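Local coordinates for D-alanyl-D-alanine carboxypeptidase (Penicillin binding protein) family protein (Francisella tularensis subsp. tularensis, PDB 6OSU) that probably trims the terminal D-alanine from peptidoglycan precursor peptides, as a serine D,D-carboxypeptidase of the peptidase S11 family of penicillin-binding proteins, at residues D25-P30 / P369-Y375; V396-V400 / A411-V415. All blocks are in the same frame, centred on the assembly; numbering follows the deposited sequence.

Contact 1: D25-P30 / P369-Y375; sequences DIIIRP and PKTYVPY
Thr371 OG1 gives its proton to Ile28 O at 2.7 Å, approaching in the carbonyl plane and joining the extended 25-30 segment to the turn at 369-375; chi1 of 52° sets this hydroxyl between its own backbone N and carbonyl carbon, with CG2 turned beside the N. In the conformer given, one of two deposited for Arg29, NH1 of that residue donates to Tyr372 OH over 2.7 Å, a bond less certain for that reason. It is bent, 141° at the hydrogen, and the phenol oxygen sits 24° out of the guanidinium plane.

The apolar contacts centre on Ile27, whose two branches serve two rings. CG1 stands over the face of Tyr375 in a CH-pi contact, 4.2 Å from the centroid, while CG2 meets the CD2-CE2 side of Tyr372 obliquely at 3.7 Å from CD2. Pro369 CG covers one face of Tyr372 and also touches Pro30 CG at 3.6 Å. Leu403 of strand 395-403 packs against Ile27 and both tyrosines.

The Thr371-Ile28 bond and the packing of Ile27 and Pro30, with the less certain Arg29 bond, thus lay the N-terminal segment on the PBP5-type C-terminal domain, away from the predicted catalytic residues.

Contact 2: V396-V400 / A411-V415; sequences VGNLV and ASIPV
Val396 begins the pairing by donating its N-H to Val415 O, a longish bond of 3.3 Å, and its CG2 lies 4.0 Å from Val415 CG1, the two side chains crossing at a slant. At Gly397 the carbonyl oxygen accepts from Val415 N at 2.7 Å, nearly straight at the hydrogen (171°) though the donor is tilted from the carbonyl plane. Val415 CG1, placed between its backbone N and carbonyl carbon (chi1 81°), leans over this peptide, 3.5 Å from Gly397 O. Strands 395-403 and 409-417 form an antiparallel beta hairpin within the five-stranded sheet of the PBP5-type C-terminal domain, and strand 376-382 pairs with the far edge of the first. Asn398 faces Pro414 as a non-hydrogen-bonded pair, its OD1 resting 3.2 Å from Pro414 CA; on the backbone, Asn398 CA sends a CA-H...O contact to Ile413 O. Leu399 then makes both bonds of its pair with Ile413: its N donates to Ile413 O at 2.7 Å, and its O accepts from Ile413 N at 3.0 Å. On the face that also carries Val415, Leu399 CB meets Ile413 CG2, and Ile364 of strand 364-369 touches both side chains. Val400 turns to the other face with Ser412, and its CG2 approaches Ser412 OG at 4.2 Å.

From the N terminus, the chain passes helix 18-21 and lays down 25-30, then builds the catalytic region before 369-375 returns to meet it. Contact 1 thus closes a loop of 338 intervening residues and ties the segment ahead of strand 39-44 to the loop that leads from strand 364-369 into strand 376-382. Contact 2 follows in series, neither nested in it nor crossing it: 396-400 and 411-415 close a hairpin with only ten residues between them. The centres of contact 1 and contact 2 lie about 22 Å apart, and the nearest atoms of contact 1 and contact 2 about 9 Å. Strand 395-403 links them physically, since its Leu403 end packs on contact 1 while 396-400 forms half of contact 2.

Contact 1: D25-P30 / P369-Y375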
ATOM      1  N   ASP A  25     -13.910  23.101 -23.919  1.00112.67           N
ATOM      2  CA  ASP A  25     -13.727  22.774 -22.514  1.00112.61           C
ATOM      3  C   ASP A  25     -12.276  23.003 -22.108  1.00111.55           C
ATOM      4  O   ASP A  25     -11.344  22.674 -22.847  1.00112.52           O
ATOM      5  CB  ASP A  25     -14.138  21.326 -22.244  1.00116.18           C
ATOM      6  CG  ASP A  25     -14.990  20.736 -23.359  1.00120.91           C
ATOM      7  OD1 ASP A  25     -14.866  19.522 -23.628  1.00124.39           O
ATOM      8  OD2 ASP A  25     -15.771  21.488 -23.978  1.00122.04           O
ATOM      9  N   ILE A  26     -12.087  23.579 -20.927  1.00108.63           N
ATOM     10  CA  ILE A  26     -10.757  23.882 -20.410  1.00105.50           C
ATOM     11  C   ILE A  26     -10.284  22.692 -19.587  1.00102.09           C
ATOM     12  O   ILE A  26     -10.968  22.267 -18.649  1.00103.29           O
ATOM     13  CB  ILE A  26     -10.761  25.172 -19.574  1.00104.56           C
ATOM     14  CG1 ILE A  26     -12.191  25.588 -19.206  1.00104.86           C
ATOM     15  CG2 ILE A  26     -10.092  26.300 -20.336  1.00104.43           C
ATOM     16  CD1 ILE A  26     -12.794  24.837 -18.031  1.00106.20           C
ATOM     17  N   ILE A  27      -9.125  22.140 -19.948  1.00 95.56           N
ATOM     18  CA  ILE A  27      -8.578  20.995 -19.230  1.00 90.70           C
ATOM     19  C   ILE A  27      -8.117  21.445 -17.852  1.00 86.70           C
ATOM     20  O   ILE A  27      -7.360  22.412 -17.719  1.00 86.94           O
ATOM     21  CB  ILE A  27      -7.423  20.362 -20.022  1.00 90.86           C
ATOM     22  CG1 ILE A  27      -7.919  19.890 -21.389  1.00 91.51           C
ATOM     23  CG2 ILE A  27      -6.816  19.194 -19.253  1.00 92.63           C
ATOM     24  CD1 ILE A  27      -6.820  19.411 -22.317  1.00 93.15           C
ATOM     25  N   ILE A  28      -8.573  20.745 -16.820  1.00 83.92           N
ATOM     26  CA  ILE A  28      -8.248  21.073 -15.437  1.00 78.93           C
ATOM     27  C   ILE A  28      -7.097  20.184 -15.000  1.00 76.85           C
ATOM     28  O   ILE A  28      -7.239  18.956 -14.949  1.00 77.18           O
ATOM     29  CB  ILE A  28      -9.459  20.870 -14.514  1.00 77.90           C
ATOM     30  CG1 ILE A  28     -10.730  21.418 -15.171  1.00 77.57           C
ATOM     31  CG2 ILE A  28      -9.208  21.494 -13.148  1.00 76.18           C
ATOM     32  CD1 ILE A  28     -11.153  22.791 -14.684  1.00 74.95           C
ATOM     33  N   ARG A  29      -5.940  20.797 -14.707  0.51 75.59           N
ATOM     34  CA  ARG A  29      -4.868  19.995 -14.132  0.51 75.23           C
ATOM     35  C   ARG A  29      -5.112  19.815 -12.636  0.51 75.32           C
ATOM     36  O   ARG A  29      -5.631  20.722 -11.979  0.51 74.20           O
ATOM     37  CB  ARG A  29      -3.502  20.649 -14.354  0.51 75.65           C
ATOM     38  CG  ARG A  29      -3.256  21.153 -15.766  0.51 76.77           C
ATOM     39  CD  ARG A  29      -1.871  20.771 -16.295  0.51 78.40           C
ATOM     40  NE  ARG A  29      -0.801  20.908 -15.306  0.51 78.55           N
ATOM     41  CZ  ARG A  29       0.041  19.933 -14.974  0.51 79.80           C
ATOM     42  NH1 ARG A  29      -0.054  18.745 -15.556  0.51 81.18           N
ATOM     43  NH2 ARG A  29       0.987  20.145 -14.068  0.51 79.92           N
ATOM     44  N   PRO A  30      -4.778  18.655 -12.079  1.00 75.83           N
ATOM     45  CA  PRO A  30      -4.891  18.483 -10.626  1.00 75.48           C
ATOM     46  C   PRO A  30      -3.939  19.425  -9.902  1.00 74.28           C
ATOM     47  O   PRO A  30      -2.768  19.551 -10.266  1.00 73.24           O
ATOM     48  CB  PRO A  30      -4.515  17.013 -10.412  1.00 76.55           C
ATOM     49  CG  PRO A  30      -4.741  16.357 -11.739  1.00 77.49           C
ATOM     50  CD  PRO A  30      -4.409  17.403 -12.764  1.00 76.92           C
ATOM     51  N   PRO A 369      -4.993  11.857 -14.722  1.00 55.64           N
ATOM     52  CA  PRO A 369      -6.175  12.601 -14.266  1.00 56.24           C
ATOM     53  C   PRO A 369      -7.405  12.249 -15.090  1.00 55.76           C
ATOM     54  O   PRO A 369      -7.328  12.073 -16.308  1.00 55.24           O
ATOM     55  CB  PRO A 369      -5.770  14.064 -14.464  1.00 58.11           C
ATOM     56  CG  PRO A 369      -4.272  14.051 -14.425  1.00 57.73           C
ATOM     57  CD  PRO A 369      -3.865  12.752 -15.043  1.00 55.92           C
ATOM     58  N   LYS A 370      -8.551  12.141 -14.404  1.00 56.28           N
ATOM     59  CA  LYS A 370      -9.810  11.878 -15.094  1.00 58.29           C
ATOM     60  C   LYS A 370     -10.069  12.909 -16.181  1.00 60.59           C
ATOM     61  O   LYS A 370     -10.590  12.578 -17.252  1.00 61.89           O
ATOM     62  CB  LYS A 370     -10.974  11.878 -14.103  1.00 61.18           C
ATOM     63  CG  LYS A 370     -11.146  10.615 -13.286  1.00 61.84           C
ATOM     64  CD  LYS A 370     -12.530  10.599 -12.649  1.00 64.79           C
ATOM     65  CE  LYS A 370     -12.463  10.464 -11.136  1.00 66.11           C
ATOM     66  NZ  LYS A 370     -11.980   9.122 -10.698  1.00 65.80           N
ATOM     67  N   THR A 371      -9.706  14.166 -15.923  1.00 61.89           N
ATOM     68  CA  THR A 371      -9.971  15.243 -16.865  1.00 64.11           C
ATOM     69  C   THR A 371      -9.104  15.162 -18.115  1.00 63.77           C
ATOM     70  O   THR A 371      -9.432  15.807 -19.117  1.00 66.43           O
ATOM     71  CB  THR A 371      -9.766  16.592 -16.177  1.00 66.51           C
ATOM     72  OG1 THR A 371      -8.476  16.616 -15.553  1.00 65.98           O
ATOM     73  CG2 THR A 371     -10.834  16.816 -15.120  1.00 67.44           C
ATOM     74  N   TYR A 372      -8.009  14.397 -18.084  1.00 60.83           N
ATOM     75  CA  TYR A 372      -7.163  14.264 -19.267  1.00 60.67           C
ATOM     76  C   TYR A 372      -7.711  13.250 -20.260  1.00 60.64           C
ATOM     77  O   TYR A 372      -7.453  13.372 -21.463  1.00 60.68           O
ATOM     78  CB  TYR A 372      -5.742  13.835 -18.884  1.00 58.87           C
ATOM     79  CG  TYR A 372      -4.857  14.888 -18.249  1.00 59.23           C
ATOM     80  CD1 TYR A 372      -3.503  14.641 -18.057  1.00 58.12           C
ATOM     81  CD2 TYR A 372      -5.365  16.112 -17.827  1.00 60.90           C
ATOM     82  CE1 TYR A 372      -2.679  15.575 -17.477  1.00 58.77           C
ATOM     83  CE2 TYR A 372      -4.540  17.059 -17.242  1.00 62.01           C
ATOM     84  CZ  TYR A 372      -3.197  16.779 -17.070  1.00 61.33           C
ATOM     85  OH  TYR A 372      -2.360  17.701 -16.491  1.00 64.03           O
ATOM     86  N   VAL A 373      -8.467  12.257 -19.780  1.00 60.62           N
ATOM     87  CA  VAL A 373      -8.693  11.041 -20.571  1.00 60.25           C
ATOM     88  C   VAL A 373      -9.298  11.323 -21.943  1.00 63.68           C
ATOM     89  O   VAL A 373      -8.746  10.833 -22.945  1.00 63.91           O
ATOM     90  CB  VAL A 373      -9.517  10.030 -19.757  1.00 58.25           C
ATOM     91  CG1 VAL A 373      -9.961   8.882 -20.646  1.00 58.64           C
ATOM     92  CG2 VAL A 373      -8.698   9.515 -18.588  1.00 55.54           C
ATOM     93  N   PRO A 374     -10.392  12.077 -22.080  1.00 66.84           N
ATOM     94  CA  PRO A 374     -10.962  12.285 -23.420  1.00 70.14           C
ATOM     95  C   PRO A 374     -10.086  13.106 -24.354  1.00 72.10           C
ATOM     96  O   PRO A 374     -10.445  13.260 -25.526  1.00 74.98           O
ATOM     97  CB  PRO A 374     -12.286  13.008 -23.130  1.00 72.45           C
ATOM     98  CG  PRO A 374     -12.066  13.686 -21.838  1.00 71.39           C
ATOM     99  CD  PRO A 374     -11.195  12.760 -21.045  1.00 68.13           C
ATOM    100  N   TYR A 375      -8.950  13.626 -23.892  1.00 71.85           N
ATOM    101  CA  TYR A 375      -8.099  14.483 -24.708  1.00 74.49           C
ATOM    102  C   TYR A 375      -6.757  13.857 -25.052  1.00 71.62           C
ATOM    103  O   TYR A 375      -5.920  14.526 -25.667  1.00 73.03           O
ATOM    104  CB  TYR A 375      -7.875  15.823 -23.999  1.00 78.02           C
ATOM    105  CG  TYR A 375      -9.125  16.659 -23.924  1.00 82.57           C
ATOM    106  CD1 TYR A 375      -9.348  17.686 -24.830  1.00 87.23           C
ATOM    107  CD2 TYR A 375     -10.094  16.407 -22.964  1.00 83.00           C
ATOM    108  CE1 TYR A 375     -10.496  18.448 -24.773  1.00 91.66           C
ATOM    109  CE2 TYR A 375     -11.244  17.159 -22.900  1.00 87.34           C
ATOM    110  CZ  TYR A 375     -11.441  18.178 -23.806  1.00 92.15           C
ATOM    111  OH  TYR A 375     -12.588  18.933 -23.743  1.00 97.24           O
TER

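Contact 2: V396-V400 / A411-V415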
ATOM      1  N   VAL A 396      13.036   2.825 -33.946  1.00 78.86           N
ATOM      2  CA  VAL A 396      12.878   3.988 -34.816  1.00 77.33           C
ATOM      3  C   VAL A 396      12.359   5.214 -34.088  1.00 74.77           C
ATOM      4  O   VAL A 396      12.334   6.302 -34.687  1.00 75.02           O
ATOM      5  CB  VAL A 396      11.963   3.674 -36.017  1.00 75.45           C
ATOM      6  CG1 VAL A 396      12.640   2.688 -36.955  1.00 78.97           C
ATOM      7  CG2 VAL A 396      10.628   3.135 -35.535  1.00 71.44           C
ATOM      8  N   GLY A 397      11.941   5.086 -32.838  1.00 72.69           N
ATOM      9  CA  GLY A 397      11.442   6.242 -32.112  1.00 71.07           C
ATOM     10  C   GLY A 397      10.616   5.814 -30.909  1.00 69.48           C
ATOM     11  O   GLY A 397      10.793   4.718 -30.376  1.00 69.68           O
ATOM     12  N   ASN A 398       9.719   6.710 -30.503  1.00 68.20           N
ATOM     13  CA  ASN A 398       8.865   6.514 -29.341  1.00 65.73           C
ATOM     14  C   ASN A 398       7.399   6.620 -29.738  1.00 64.37           C
ATOM     15  O   ASN A 398       7.023   7.487 -30.534  1.00 64.35           O
ATOM     16  CB  ASN A 398       9.157   7.556 -28.256  1.00 64.26           C
ATOM     17  CG  ASN A 398      10.542   7.418 -27.663  1.00 66.33           C
ATOM     18  OD1 ASN A 398      10.999   6.316 -27.363  1.00 67.37           O
ATOM     19  ND2 ASN A 398      11.218   8.546 -27.482  1.00 67.25           N
ATOM     20  N   LEU A 399       6.572   5.741 -29.177  1.00 63.69           N
ATOM     21  CA  LEU A 399       5.136   5.983 -29.165  1.00 63.13           C
ATOM     22  C   LEU A 399       4.834   6.958 -28.036  1.00 62.13           C
ATOM     23  O   LEU A 399       5.277   6.764 -26.900  1.00 62.19           O
ATOM     24  CB  LEU A 399       4.343   4.688 -28.986  1.00 62.94           C
ATOM     25  CG  LEU A 399       2.823   4.841 -29.144  1.00 62.61           C
ATOM     26  CD1 LEU A 399       2.228   3.619 -29.818  1.00 65.14           C
ATOM     27  CD2 LEU A 399       2.125   5.092 -27.810  1.00 59.64           C
ATOM     28  N   VAL A 400       4.092   8.011 -28.350  1.00 62.36           N
ATOM     29  CA  VAL A 400       3.907   9.126 -27.435  1.00 62.19           C
ATOM     30  C   VAL A 400       2.420   9.342 -27.197  1.00 60.94           C
ATOM     31  O   VAL A 400       1.617   9.309 -28.137  1.00 60.93           O
ATOM     32  CB  VAL A 400       4.571  10.410 -27.977  1.00 63.89           C
ATOM     33  CG1 VAL A 400       4.224  11.602 -27.107  1.00 63.30           C
ATOM     34  CG2 VAL A 400       6.086  10.232 -28.054  1.00 65.30           C
ATOM     35  N   ALA A 411       2.849   9.992 -21.638  1.00 67.46           N
ATOM     36  CA  ALA A 411       3.602   8.749 -21.615  1.00 65.12           C
ATOM     37  C   ALA A 411       4.461   8.673 -22.865  1.00 65.16           C
ATOM     38  O   ALA A 411       4.125   9.252 -23.901  1.00 65.42           O
ATOM     39  CB  ALA A 411       2.679   7.531 -21.536  1.00 64.17           C
ATOM     40  N   SER A 412       5.572   7.949 -22.760  1.00 65.43           N
ATOM     41  CA  SER A 412       6.485   7.766 -23.880  1.00 65.92           C
ATOM     42  C   SER A 412       7.112   6.388 -23.768  1.00 66.86           C
ATOM     43  O   SER A 412       7.610   6.020 -22.699  1.00 67.84           O
ATOM     44  CB  SER A 412       7.570   8.847 -23.897  1.00 66.49           C
ATOM     45  OG  SER A 412       8.456   8.663 -24.987  1.00 68.13           O
ATOM     46  N   ILE A 413       7.089   5.634 -24.862  1.00 67.11           N
ATOM     47  CA  ILE A 413       7.627   4.278 -24.847  1.00 67.23           C
ATOM     48  C   ILE A 413       8.367   4.021 -26.158  1.00 69.72           C
ATOM     49  O   ILE A 413       7.875   4.388 -27.236  1.00 70.27           O
ATOM     50  CB  ILE A 413       6.507   3.255 -24.573  1.00 66.19           C
ATOM     51  CG1 ILE A 413       7.065   2.014 -23.885  1.00 69.74           C
ATOM     52  CG2 ILE A 413       5.752   2.868 -25.835  1.00 65.93           C
ATOM     53  CD1 ILE A 413       5.998   1.197 -23.198  1.00 70.39           C
ATOM     54  N   PRO A 414       9.572   3.455 -26.112  1.00 71.12           N
ATOM     55  CA  PRO A 414      10.301   3.185 -27.357  1.00 72.96           C
ATOM     56  C   PRO A 414       9.567   2.171 -28.220  1.00 72.89           C
ATOM     57  O   PRO A 414       9.009   1.187 -27.727  1.00 71.59           O
ATOM     58  CB  PRO A 414      11.656   2.652 -26.873  1.00 75.03           C
ATOM     59  CG  PRO A 414      11.442   2.261 -25.452  1.00 73.79           C
ATOM     60  CD  PRO A 414      10.394   3.182 -24.923  1.00 71.25           C
ATOM     61  N   VAL A 415       9.568   2.428 -29.523  1.00 73.99           N
ATOM     62  CA  VAL A 415       8.834   1.619 -30.482  1.00 74.18           C
ATOM     63  C   VAL A 415       9.815   1.066 -31.509  1.00 77.55           C
ATOM     64  O   VAL A 415      10.848   1.676 -31.809  1.00 78.40           O
ATOM     65  CB  VAL A 415       7.702   2.433 -31.151  1.00 72.70           C
ATOM     66  CG1 VAL A 415       8.241   3.298 -32.282  1.00 74.15           C
ATOM     67  CG2 VAL A 415       6.601   1.516 -31.628  1.00 73.94           C
TER